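Long-range contacts in glutamyl endopeptidase (Staphylococcus epidermidis, PDB 6PYM), which probably acts as a secreted serine protease that cleaves peptide bonds preferentially on the carbonyl side of glutamic acid: residues N13-H18 and H66-N71; D20-I25 and T132-D137; T123-N128 and V151-E156; E157-L162 and N190-S195. The protein carries 1 engineered substitution. All coordinates share one frame; numbering follows the deposited sequence.

Contact 1: residues N13-H18 and H66-N71; sequences NTTQGH and HPSAKN
Thr14 and Ser68 meet where two beta turns pack together. Residues Asn13 to Gln16 form a type I turn, and His66 to Ala69 form a type II turn at the end of strand 64-67. The bond that joins them runs from Thr14 OG1 to Ser68 O, 2.7 Å. The hydroxyl sits above the plane of that carbonyl, with a C=O...donor angle of 135°. Thr14 OG1 lies between its own backbone N and carbonyl carbon (chi1 60°). This leaves the methyl Thr14 CG2 beside the backbone N, where it touches Ala69 O at 3.7 Å. Lys70 adds its CB, 3.8 Å from Thr14 OG1, while the rest of its chain leads away.

Ser68 CB faces the first turn. Ser68 CB comes within 3.3 Å of Thr14 O. Thr15 CG2 is 3.8 Å from Ser68 CB. The Ser68 hydroxyl is used elsewhere: it bonds to Asp20 O and Asn77 ND2. The backbone of Ser68 pairs with Val22, so the turn is tied to strand 22-27 as well. The contact thus packs the loop that connects strands 8-11 and 22-27 against a turn at the end of a barrel strand, in the first beta barrel of the chymotrypsin-like fold.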
loop_
_atom_site.group_PDB
_atom_site.type_symbol
_atom_site.label_atom_id
_atom_site.label_comp_id
_atom_site.label_asym_id
_atom_site.label_seq_id
_atom_site.Cartn_x
_atom_site.Cartn_y
_atom_site.Cartn_z
ATOM N N ASN A 13 16.010 6.643 -1.892
ATOM C CA ASN A 13 16.257 5.693 -2.976
ATOM C C ASN A 13 14.984 4.888 -3.240
ATOM O O ASN A 13 14.908 3.678 -3.027
ATOM C CB ASN A 13 17.436 4.793 -2.632
ATOM C CG ASN A 13 18.730 5.568 -2.498
ATOM O OD1 ASN A 13 19.347 5.592 -1.430
ATOM N ND2 ASN A 13 19.132 6.232 -3.563
ATOM N N THR A 14 13.968 5.603 -3.725
ATOM C CA THR A 14 12.616 5.053 -3.814
ATOM C C THR A 14 12.459 3.986 -4.885
ATOM O O THR A 14 11.443 3.276 -4.866
ATOM C CB THR A 14 11.593 6.161 -4.064
ATOM O OG1 THR A 14 11.902 6.829 -5.298
ATOM C CG2 THR A 14 11.575 7.159 -2.921
ATOM N N THR A 15 13.411 3.856 -5.814
ATOM C CA THR A 15 13.353 2.812 -6.831
ATOM C C THR A 15 14.182 1.592 -6.472
ATOM O O THR A 15 14.242 0.649 -7.266
ATOM C CB THR A 15 13.814 3.324 -8.210
ATOM O OG1 THR A 15 15.223 3.610 -8.187
ATOM C CG2 THR A 15 13.049 4.561 -8.642
ATOM N N GLN A 16 14.807 1.571 -5.302
ATOM C CA GLN A 16 15.731 0.507 -4.945
ATOM C C GLN A 16 15.154 -0.405 -3.869
ATOM O O GLN A 16 14.378 0.020 -3.011
ATOM C CB GLN A 16 17.070 1.084 -4.477
ATOM C CG GLN A 16 17.782 1.925 -5.526
ATOM C CD GLN A 16 18.200 1.122 -6.750
ATOM O OE1 GLN A 16 18.220 -0.119 -6.735
ATOM N NE2 GLN A 16 18.526 1.829 -7.828
ATOM N N GLY A 17 15.538 -1.674 -3.927
ATOM C CA GLY A 17 15.113 -2.631 -2.915
ATOM C C GLY A 17 13.609 -2.807 -2.903
ATOM O O GLY A 17 12.948 -2.765 -3.943
ATOM N N HIS A 18 13.051 -2.993 -1.707
ATOM C CA HIS A 18 11.617 -3.232 -1.595
ATOM C C HIS A 18 10.782 -1.963 -1.730
ATOM O O HIS A 18 9.547 -2.053 -1.761
ATOM C CB HIS A 18 11.285 -3.990 -0.302
ATOM C CG HIS A 18 11.325 -3.155 0.944
ATOM N ND1 HIS A 18 12.499 -2.747 1.547
ATOM C CD2 HIS A 18 10.323 -2.692 1.725
ATOM C CE1 HIS A 18 12.215 -2.056 2.637
ATOM N NE2 HIS A 18 10.900 -2.016 2.773
ATOM N N HIS A 66 1.609 6.373 -9.046
ATOM C CA HIS A 66 3.009 6.710 -9.294
ATOM C C HIS A 66 3.878 5.782 -8.452
ATOM O O HIS A 66 4.172 6.083 -7.285
ATOM C CB HIS A 66 3.282 8.167 -8.911
ATOM C CG HIS A 66 2.517 9.187 -9.708
ATOM N ND1 HIS A 66 1.240 9.615 -9.399
ATOM C CD2 HIS A 66 2.902 9.918 -10.782
ATOM C CE1 HIS A 66 0.868 10.550 -10.262
ATOM N NE2 HIS A 66 1.858 10.749 -11.110
ATOM N N PRO A 67 4.311 4.644 -8.990
ATOM C CA PRO A 67 5.176 3.761 -8.200
ATOM C C PRO A 67 6.530 4.419 -8.008
ATOM O O PRO A 67 7.063 5.059 -8.918
ATOM C CB PRO A 67 5.283 2.501 -9.068
ATOM C CG PRO A 67 5.095 3.004 -10.469
ATOM C CD PRO A 67 4.124 4.154 -10.371
ATOM N N SER A 68 7.076 4.282 -6.805
ATOM C CA SER A 68 8.403 4.799 -6.486
ATOM C C SER A 68 8.461 6.316 -6.482
ATOM O O SER A 68 9.552 6.881 -6.627
ATOM C CB SER A 68 9.515 4.251 -7.404
ATOM O OG SER A 68 9.216 2.982 -7.964
ATOM N N ALA A 69 7.329 7.004 -6.335
ATOM C CA ALA A 69 7.352 8.460 -6.325
ATOM C C ALA A 69 8.293 8.956 -5.239
ATOM O O ALA A 69 8.323 8.419 -4.126
ATOM C CB ALA A 69 5.951 9.000 -6.063
ATOM N N LYS A 70 9.085 9.974 -5.580
ATOM C CA LYS A 70 10.082 10.521 -4.668
ATOM C C LYS A 70 9.720 11.896 -4.138
ATOM O O LYS A 70 9.996 12.190 -2.968
ATOM C CB LYS A 70 11.464 10.563 -5.331
ATOM C CG LYS A 70 12.554 11.047 -4.381
ATOM C CD LYS A 70 13.923 10.961 -4.999
ATOM C CE LYS A 70 14.975 11.464 -4.030
ATOM N NZ LYS A 70 14.732 12.874 -3.616
ATOM N N ASN A 71 9.122 12.741 -4.975
ATOM C CA ASN A 71 8.496 13.992 -4.555
ATOM C C ASN A 71 7.582 14.452 -5.686
ATOM O O ASN A 71 7.480 13.796 -6.724
ATOM C CB ASN A 71 9.523 15.054 -4.134
ATOM C CG ASN A 71 10.478 15.434 -5.253
ATOM O OD1 ASN A 71 10.067 15.959 -6.284
ATOM N ND2 ASN A 71 11.760 15.185 -5.041
#

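Contact 2: residues D20-I25 and T132-D137; sequences DAVSFI and TGYPGD
Tyr134, Val22 and Phe24 bury the most surface here. The ring of Tyr134 lies against strand 22-25, and Phe24 covers one of its faces. Phe24 CB sits over the centre of that face, 3.6 Å from the ring centroid, in a CH-pi contact. The Phe24 ring follows with its edge toward the same ring, giving an edge-to-face (T-shaped) pair. The centroids are 5.4 Å apart and the planes are turned by 62°. Phe24 CG is anti to the backbone N (chi1 168°), and Phe24 CD1 beyond it reaches Tyr134 CG at 3.9 Å.

The Tyr134 ring also fits closely to the backbone: its CE2 is 3.2 Å from Ser23 C. Val22 packs through CG1, which touches Tyr134 CE2 at 3.9 Å and Thr132 O at 3.6 Å. Val22 CG2 meets Thr132 CG2 at 4.2 Å.

No hydrogen bond crosses between the segments. The Tyr134 hydroxyl bonds instead to Ala69 O, and Tyr134 N bonds to Ser37 OG. The Tyr134 side chain is about 9 Å from that of Ala169, the engineered residue at the predicted charge-relay position. This buried seam joins strand 22-27 to the end of strand 128-133 and Tyr134 just beyond it, one barrel to the other, as in the two-barrel chymotrypsin-like fold.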
loop_
_atom_site.group_PDB
_atom_site.type_symbol
_atom_site.label_atom_id
_atom_site.label_comp_id
_atom_site.label_asym_id
_atom_site.label_seq_id
_atom_site.Cartn_x
_atom_site.Cartn_y
_atom_site.Cartn_z
ATOM N N ASP A 20 10.582 0.090 -4.318
ATOM C CA ASP A 20 10.132 0.448 -5.658
ATOM C C ASP A 20 8.634 0.228 -5.839
ATOM O O ASP A 20 7.974 0.996 -6.546
ATOM C CB ASP A 20 10.945 -0.253 -6.756
ATOM C CG ASP A 20 10.880 -1.782 -6.695
ATOM O OD1 ASP A 20 10.440 -2.368 -5.680
ATOM O OD2 ASP A 20 11.322 -2.414 -7.694
ATOM N N ALA A 21 8.082 -0.809 -5.210
ATOM C CA ALA A 21 6.673 -1.138 -5.374
ATOM C C ALA A 21 5.755 -0.212 -4.589
ATOM O O ALA A 21 4.547 -0.184 -4.857
ATOM C CB ALA A 21 6.426 -2.591 -4.966
ATOM N N VAL A 22 6.287 0.507 -3.604
ATOM C CA VAL A 22 5.487 1.460 -2.844
ATOM C C VAL A 22 5.050 2.589 -3.770
ATOM O O VAL A 22 5.875 3.157 -4.502
ATOM C CB VAL A 22 6.291 1.978 -1.641
ATOM C CG1 VAL A 22 5.472 2.975 -0.833
ATOM C CG2 VAL A 22 6.753 0.817 -0.762
ATOM N N SER A 23 3.752 2.924 -3.748
ATOM C CA SER A 23 3.178 3.783 -4.772
ATOM C C SER A 23 2.342 4.910 -4.181
ATOM O O SER A 23 1.635 4.728 -3.185
ATOM C CB SER A 23 2.309 2.978 -5.733
ATOM O OG SER A 23 3.052 1.931 -6.345
ATOM N N PHE A 24 2.412 6.062 -4.839
ATOM C CA PHE A 24 1.652 7.257 -4.494
ATOM C C PHE A 24 0.411 7.336 -5.374
ATOM O O PHE A 24 0.494 7.114 -6.590
ATOM C CB PHE A 24 2.551 8.475 -4.723
ATOM C CG PHE A 24 1.844 9.802 -4.682
ATOM C CD1 PHE A 24 1.394 10.334 -3.484
ATOM C CD2 PHE A 24 1.663 10.540 -5.849
ATOM C CE1 PHE A 24 0.755 11.568 -3.456
ATOM C CE2 PHE A 24 1.030 11.769 -5.823
ATOM C CZ PHE A 24 0.582 12.279 -4.629
ATOM N N ILE A 25 -0.737 7.628 -4.766
ATOM C CA ILE A 25 -2.010 7.675 -5.474
ATOM C C ILE A 25 -2.561 9.092 -5.408
ATOM O O ILE A 25 -2.622 9.690 -4.326
ATOM C CB ILE A 25 -3.014 6.679 -4.872
ATOM C CG1 ILE A 25 -2.462 5.257 -4.968
ATOM C CG2 ILE A 25 -4.354 6.776 -5.588
ATOM C CD1 ILE A 25 -3.428 4.182 -4.482
ATOM N N THR A 132 5.072 1.781 5.049
ATOM C CA THR A 132 5.795 2.685 4.168
ATOM C C THR A 132 4.859 3.190 3.085
ATOM O O THR A 132 4.166 2.401 2.439
ATOM C CB THR A 132 7.034 1.990 3.609
ATOM O OG1 THR A 132 7.847 1.607 4.722
ATOM C CG2 THR A 132 7.829 2.911 2.677
ATOM N N GLY A 133 4.830 4.504 2.907
ATOM C CA GLY A 133 3.873 5.114 2.010
ATOM C C GLY A 133 3.995 6.618 2.050
ATOM O O GLY A 133 5.095 7.138 2.274
ATOM N N TYR A 134 2.879 7.316 1.845
ATOM C CA TYR A 134 2.876 8.736 1.486
ATOM C C TYR A 134 2.019 9.543 2.458
ATOM O O TYR A 134 0.900 9.952 2.128
ATOM C CB TYR A 134 2.438 8.895 0.027
ATOM C CG TYR A 134 3.452 8.303 -0.923
ATOM C CD1 TYR A 134 4.514 9.071 -1.369
ATOM C CD2 TYR A 134 3.386 6.968 -1.324
ATOM C CE1 TYR A 134 5.477 8.547 -2.198
ATOM C CE2 TYR A 134 4.345 6.437 -2.165
ATOM C CZ TYR A 134 5.382 7.232 -2.604
ATOM O OH TYR A 134 6.325 6.684 -3.448
ATOM N N PRO A 135 2.528 9.810 3.663
ATOM C CA PRO A 135 1.754 10.583 4.646
ATOM C C PRO A 135 1.552 12.027 4.217
ATOM O O PRO A 135 2.475 12.694 3.745
ATOM C CB PRO A 135 2.625 10.516 5.908
ATOM C CG PRO A 135 4.019 10.294 5.393
ATOM C CD PRO A 135 3.835 9.395 4.197
ATOM N N GLY A 136 0.340 12.530 4.456
ATOM C CA GLY A 136 -0.051 13.862 4.022
ATOM C C GLY A 136 0.479 15.018 4.844
ATOM O O GLY A 136 0.297 16.172 4.436
ATOM N N ASP A 137 1.116 14.762 5.984
ATOM C CA ASP A 137 1.761 15.855 6.699
ATOM C C ASP A 137 3.121 16.203 6.120
ATOM O O ASP A 137 3.665 17.265 6.444
ATOM C CB ASP A 137 1.864 15.559 8.199
ATOM C CG ASP A 137 2.742 14.359 8.516
ATOM O OD1 ASP A 137 2.684 13.336 7.796
ATOM O OD2 ASP A 137 3.482 14.420 9.518
#

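Contact 3: residues T123-N128 and V151-E156; sequences TRINEN and VYIGGE
Ile153 CD1 rests on the backbone of the loop before strand 128-133. Ile153 CD1 touches Thr123 O and Arg124 CA, each at 3.7 Å. Thr123 CG2 meets Ile153 CD1 at 4.1 Å, and the two side chains cross at about a right angle. Ile125 answers from the loop. Ile125 CG2 lies over the peptide between Val151 and Tyr152, 3.7 Å from Tyr152 N. Ile125 CG2 also comes within 4.2 Å of Ile153 CG1. Ile125 CG1 takes the crowded position between backbone N and carbonyl carbon (chi1 66°), which leaves CG2 beside the backbone N.

The next shell fixes the loop. Arg124 to Glu127 form a type II turn, closed by Glu127 N to Arg124 O at 3.3 Å. The extended side chain of Glu127 reaches Arg124 N, which donates to Glu127 OE1 at 3.1 Å, with an N-H...O angle of 156°. Further out, Asn126 and Glu127 share backbone bonds with Val150, and Lys149 NZ bonds to Asn126 O and Asn128 OD1. Thr123 OG1 pairs with Asn120 OD1. On the strand, Val151 and Tyr152 form a classic beta bulge facing Arg159.

No hydrogen bond or salt bridge links the two segments directly. Aliphatic branches are set against backbone and against each other at the protein surface. Van der Waals contact alone joins the segments, so the loop's placement probably rests mainly on its own turn and its bonds to Val150 and Lys149.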
loop_
_atom_site.group_PDB
_atom_site.type_symbol
_atom_site.label_atom_id
_atom_site.label_comp_id
_atom_site.label_asym_id
_atom_site.label_seq_id
_atom_site.Cartn_x
_atom_site.Cartn_y
_atom_site.Cartn_z
ATOM N N THR A 123 3.590 -14.740 11.322
ATOM C CA THR A 123 3.357 -13.388 11.823
ATOM C C THR A 123 2.702 -13.436 13.196
ATOM O O THR A 123 1.731 -14.169 13.407
ATOM C CB THR A 123 2.482 -12.634 10.827
ATOM O OG1 THR A 123 3.116 -12.694 9.544
ATOM C CG2 THR A 123 2.301 -11.171 11.236
ATOM N N ARG A 124 3.235 -12.653 14.134
ATOM C CA ARG A 124 2.813 -12.723 15.526
ATOM C C ARG A 124 2.849 -11.343 16.160
ATOM O O ARG A 124 3.577 -10.452 15.718
ATOM C CB ARG A 124 3.726 -13.650 16.333
ATOM C CG ARG A 124 3.574 -15.094 15.937
ATOM C CD ARG A 124 4.550 -16.020 16.622
ATOM N NE ARG A 124 4.278 -17.376 16.171
ATOM C CZ ARG A 124 4.880 -18.476 16.611
ATOM N NH1 ARG A 124 5.822 -18.409 17.542
ATOM N NH2 ARG A 124 4.509 -19.645 16.113
ATOM N N ILE A 125 2.076 -11.179 17.235
ATOM C CA ILE A 125 2.153 -9.927 17.969
ATOM C C ILE A 125 3.566 -9.761 18.527
ATOM O O ILE A 125 4.297 -10.739 18.753
ATOM C CB ILE A 125 1.072 -9.791 19.055
ATOM C CG1 ILE A 125 1.277 -10.830 20.158
ATOM C CG2 ILE A 125 -0.322 -9.865 18.432
ATOM C CD1 ILE A 125 0.342 -10.651 21.342
ATOM N N ASN A 126 3.975 -8.504 18.682
ATOM C CA ASN A 126 5.294 -8.056 19.141
ATOM C C ASN A 126 6.333 -8.058 18.022
ATOM O O ASN A 126 7.473 -7.632 18.245
ATOM C CB ASN A 126 5.823 -8.834 20.359
ATOM C CG ASN A 126 6.961 -8.130 21.065
ATOM O OD1 ASN A 126 6.920 -6.920 21.282
ATOM N ND2 ASN A 126 7.992 -8.889 21.425
ATOM N N GLU A 127 5.982 -8.515 16.828
ATOM C CA GLU A 127 6.921 -8.532 15.719
ATOM C C GLU A 127 7.217 -7.110 15.237
ATOM O O GLU A 127 6.326 -6.257 15.186
ATOM C CB GLU A 127 6.296 -9.347 14.595
ATOM C CG GLU A 127 7.097 -9.450 13.346
ATOM C CD GLU A 127 6.494 -10.440 12.378
ATOM O OE1 GLU A 127 5.675 -11.287 12.808
ATOM O OE2 GLU A 127 6.844 -10.372 11.185
ATOM N N ASN A 128 8.473 -6.865 14.881
ATOM C CA ASN A 128 8.897 -5.564 14.380
ATOM C C ASN A 128 8.562 -5.444 12.900
ATOM O O ASN A 128 8.905 -6.320 12.101
ATOM C CB ASN A 128 10.405 -5.408 14.566
ATOM C CG ASN A 128 10.810 -5.322 16.021
ATOM O OD1 ASN A 128 10.168 -4.651 16.820
ATOM N ND2 ASN A 128 11.894 -6.004 16.370
ATOM N N VAL A 151 0.575 -5.207 17.445
ATOM C CA VAL A 151 -0.060 -5.304 18.756
ATOM C C VAL A 151 -1.311 -6.168 18.771
ATOM O O VAL A 151 -1.789 -6.505 19.865
ATOM C CB VAL A 151 -0.343 -3.923 19.387
ATOM C CG1 VAL A 151 0.944 -3.113 19.518
ATOM C CG2 VAL A 151 -1.405 -3.161 18.597
ATOM N N TYR A 152 -1.855 -6.548 17.618
ATOM C CA TYR A 152 -3.102 -7.295 17.567
ATOM C C TYR A 152 -3.208 -7.965 16.208
ATOM O O TYR A 152 -2.898 -7.349 15.186
ATOM C CB TYR A 152 -4.306 -6.359 17.747
ATOM C CG TYR A 152 -5.664 -7.021 17.610
ATOM C CD1 TYR A 152 -6.282 -7.147 16.371
ATOM C CD2 TYR A 152 -6.342 -7.486 18.726
ATOM C CE1 TYR A 152 -7.529 -7.744 16.247
ATOM C CE2 TYR A 152 -7.590 -8.076 18.613
ATOM C CZ TYR A 152 -8.171 -8.208 17.373
ATOM O OH TYR A 152 -9.413 -8.804 17.266
ATOM N N ILE A 153 -3.666 -9.218 16.204
ATOM C CA ILE A 153 -4.001 -9.937 14.976
ATOM C C ILE A 153 -5.314 -10.666 15.227
ATOM O O ILE A 153 -5.412 -11.468 16.163
ATOM C CB ILE A 153 -2.918 -10.955 14.571
ATOM C CG1 ILE A 153 -1.535 -10.309 14.456
ATOM C CG2 ILE A 153 -3.294 -11.633 13.259
ATOM C CD1 ILE A 153 -0.415 -11.317 14.241
ATOM N N GLY A 154 -6.324 -10.391 14.413
ATOM C CA GLY A 154 -7.595 -11.072 14.569
ATOM C C GLY A 154 -8.408 -11.013 13.297
ATOM O O GLY A 154 -8.700 -9.919 12.806
ATOM N N GLY A 155 -8.776 -12.174 12.760
ATOM C CA GLY A 155 -9.517 -12.211 11.513
ATOM C C GLY A 155 -8.731 -11.533 10.409
ATOM O O GLY A 155 -7.609 -11.935 10.077
ATOM N N GLU A 156 -9.318 -10.481 9.841
ATOM C CA GLU A 156 -8.698 -9.697 8.780
ATOM C C GLU A 156 -8.097 -8.391 9.292
ATOM O O GLU A 156 -7.846 -7.478 8.496
ATOM C CB GLU A 156 -9.696 -9.437 7.648
ATOM C CG GLU A 156 -10.047 -10.709 6.884
ATOM C CD GLU A 156 -11.204 -10.555 5.909
ATOM O OE1 GLU A 156 -11.788 -9.456 5.802
ATOM O OE2 GLU A 156 -11.537 -11.564 5.248
#

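Contact 4: residues E157-L162 and N190-S195; sequences ELRYDL and NKYNSS
Arg159 lies flat on Tyr192, its guanidinium turned only 6° from the ring plane. The two centres are 4.2 Å apart, and the cation-pi contact is off-centre. Arg159 CD makes a CH-pi contact over the face, 3.6 Å from the Tyr192 centroid. Glu157 holds the guanidinium from its edge: Arg159 NE donates to Glu157 OE2 at 2.8 Å through an almost straight hydrogen bond (178°), part of a salt bridge within the strand. Glu157 OE2 uses its anti lone pair and lies in the guanidinium plane. Glu157 OE1 bonds to Tyr185 OH.

Tyr160 and Asn193 cross at about a right angle on the other face of the sheet. Tyr160 CE1 touches Asn193 CB at 3.4 Å, and Asn193 O lies over one face of the ring, toward its rim. The Tyr160 hydroxyl bonds to His184 ND1. Asn193 ND2 donates to Leu162 O at 2.8 Å, in the plane of that carbonyl, and Asn193 OD1 receives the N-terminal amino group of Val1.

Leu158 O is gripped twice, by Ser195 N at 2.8 Å and by Ser195 OG at 3.0 Å. Ser195 OG lies between its backbone N and carbonyl carbon (chi1 67°). This is antiparallel pairing in the second barrel of the chymotrypsin-like fold. Strand 157-160 runs between strands 143-154 and 192-197, and strand 180-188 flanks 192-197 in turn.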
loop_
_atom_site.group_PDB
_atom_site.type_symbol
_atom_site.label_atom_id
_atom_site.label_comp_id
_atom_site.label_asym_id
_atom_site.label_seq_id
_atom_site.Cartn_x
_atom_site.Cartn_y
_atom_site.Cartn_z
ATOM N N GLU A 157 -7.855 -8.280 10.594
ATOM C CA GLU A 157 -7.386 -7.044 11.204
ATOM C C GLU A 157 -6.018 -7.278 11.825
ATOM O O GLU A 157 -5.839 -8.207 12.617
ATOM C CB GLU A 157 -8.393 -6.592 12.272
ATOM C CG GLU A 157 -7.944 -5.421 13.142
ATOM C CD GLU A 157 -8.392 -4.064 12.624
ATOM O OE1 GLU A 157 -8.756 -3.978 11.437
ATOM O OE2 GLU A 157 -8.366 -3.080 13.409
ATOM N N LEU A 158 -5.052 -6.435 11.468
ATOM C CA LEU A 158 -3.743 -6.426 12.115
ATOM C C LEU A 158 -3.458 -4.996 12.546
ATOM O O LEU A 158 -3.522 -4.078 11.721
ATOM C CB LEU A 158 -2.627 -6.979 11.198
ATOM C CG LEU A 158 -1.210 -7.089 11.803
ATOM C CD1 LEU A 158 -0.418 -8.240 11.207
ATOM C CD2 LEU A 158 -0.430 -5.789 11.624
ATOM N N ARG A 159 -3.158 -4.807 13.829
ATOM C CA ARG A 159 -2.939 -3.482 14.390
ATOM C C ARG A 159 -1.507 -3.338 14.874
ATOM O O ARG A 159 -0.838 -4.323 15.201
ATOM C CB ARG A 159 -3.880 -3.221 15.568
ATOM C CG ARG A 159 -5.345 -3.325 15.210
ATOM C CD ARG A 159 -6.205 -3.295 16.452
ATOM N NE ARG A 159 -7.618 -3.384 16.103
ATOM C CZ ARG A 159 -8.597 -3.621 16.972
ATOM N NH1 ARG A 159 -8.325 -3.800 18.258
ATOM N NH2 ARG A 159 -9.851 -3.685 16.549
ATOM N N TYR A 160 -1.059 -2.085 14.956
ATOM C CA TYR A 160 0.323 -1.795 15.315
ATOM C C TYR A 160 0.414 -0.467 16.055
ATOM O O TYR A 160 -0.518 0.346 16.045
ATOM C CB TYR A 160 1.259 -1.818 14.092
ATOM C CG TYR A 160 0.593 -1.423 12.791
ATOM C CD1 TYR A 160 0.304 -0.091 12.493
ATOM C CD2 TYR A 160 0.265 -2.385 11.856
ATOM C CE1 TYR A 160 -0.299 0.253 11.298
ATOM C CE2 TYR A 160 -0.344 -2.057 10.669
ATOM C CZ TYR A 160 -0.625 -0.740 10.386
ATOM O OH TYR A 160 -1.228 -0.441 9.190
ATOM N N ASP A 161 1.574 -0.255 16.682
ATOM C CA ASP A 161 1.818 0.889 17.559
ATOM C C ASP A 161 2.610 2.009 16.890
ATOM O O ASP A 161 2.986 2.977 17.560
ATOM C CB ASP A 161 2.501 0.444 18.864
ATOM C CG ASP A 161 3.951 0.007 18.674
ATOM O OD1 ASP A 161 4.508 0.099 17.566
ATOM O OD2 ASP A 161 4.561 -0.434 19.677
ATOM N N LEU A 162 2.863 1.907 15.594
ATOM C CA LEU A 162 3.608 2.910 14.850
ATOM C C LEU A 162 2.661 3.983 14.315
ATOM O O LEU A 162 1.466 3.746 14.119
ATOM C CB LEU A 162 4.385 2.250 13.709
ATOM C CG LEU A 162 3.588 1.407 12.710
ATOM C CD1 LEU A 162 3.038 2.249 11.554
ATOM C CD2 LEU A 162 4.428 0.237 12.188
ATOM N N ASN A 190 -4.987 7.809 19.599
ATOM C CA ASN A 190 -4.403 7.506 20.900
ATOM C C ASN A 190 -4.326 6.020 21.189
ATOM O O ASN A 190 -3.866 5.645 22.279
ATOM C CB ASN A 190 -5.118 8.186 22.084
ATOM C CG ASN A 190 -5.606 9.573 21.759
ATOM O OD1 ASN A 190 -6.751 9.924 22.049
ATOM N ND2 ASN A 190 -4.745 10.371 21.162
ATOM N N LYS A 191 -4.757 5.155 20.272
ATOM C CA LYS A 191 -4.862 3.733 20.574
ATOM C C LYS A 191 -3.981 2.868 19.684
ATOM O O LYS A 191 -3.101 2.175 20.199
ATOM C CB LYS A 191 -6.329 3.281 20.529
ATOM C CG LYS A 191 -7.188 3.927 21.614
ATOM C CD LYS A 191 -8.640 3.465 21.541
ATOM C CE LYS A 191 -9.496 4.139 22.607
ATOM N NZ LYS A 191 -10.924 3.703 22.512
ATOM N N TYR A 192 -4.186 2.877 18.370
ATOM C CA TYR A 192 -3.457 1.989 17.472
ATOM C C TYR A 192 -3.748 2.425 16.046
ATOM O O TYR A 192 -4.689 3.179 15.784
ATOM C CB TYR A 192 -3.855 0.515 17.654
ATOM C CG TYR A 192 -5.342 0.292 17.598
ATOM C CD1 TYR A 192 -6.027 0.270 16.384
ATOM C CD2 TYR A 192 -6.076 0.139 18.766
ATOM C CE1 TYR A 192 -7.392 0.087 16.342
ATOM C CE2 TYR A 192 -7.438 -0.052 18.733
ATOM C CZ TYR A 192 -8.094 -0.067 17.522
ATOM O OH TYR A 192 -9.459 -0.249 17.497
ATOM N N ASN A 193 -2.939 1.913 15.125
ATOM C CA ASN A 193 -3.247 1.962 13.707
ATOM C C ASN A 193 -3.529 0.554 13.196
ATOM O O ASN A 193 -3.132 -0.437 13.812
ATOM C CB ASN A 193 -2.129 2.663 12.935
ATOM C CG ASN A 193 -2.164 4.157 13.158
ATOM O OD1 ASN A 193 -3.172 4.805 12.860
ATOM N ND2 ASN A 193 -1.110 4.704 13.747
ATOM N N SER A 194 -4.251 0.483 12.078
ATOM C CA SER A 194 -4.863 -0.755 11.619
ATOM C C SER A 194 -4.611 -1.005 10.142
ATOM O O SER A 194 -4.583 -0.079 9.326
ATOM C CB SER A 194 -6.386 -0.713 11.790
ATOM O OG SER A 194 -6.770 -0.504 13.135
ATOM N N SER A 195 -4.524 -2.289 9.807
ATOM C CA SER A 195 -4.355 -2.757 8.445
ATOM C C SER A 195 -5.264 -3.952 8.192
ATOM O O SER A 195 -5.716 -4.637 9.121
ATOM C CB SER A 195 -2.903 -3.173 8.190
ATOM O OG SER A 195 -2.540 -4.319 8.949
#

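Contacts 1, 2 and 4 are buried, whereas contact 3 lies at the surface. Contacts 1 and 2 are neighbours on the first barrel, through strands 64-67 and 22-27, and are joined by two side-chain hydrogen bonds. Contacts 3 and 4 adjoin in the other sheet, where Val151 and Tyr152 bond to Arg159 through the backbone. Contact 2 bridges the two sheets. Its chemistry is aromatic and apolar. Contact 1 turns on one hydroxyl bond between turns, contact 3 on aliphatic branches against backbone, with no hydrogen bond across. Contact 4 differs most, combining strand pairing across the contact with a stacked guanidinium that a salt bridge within its own strand holds.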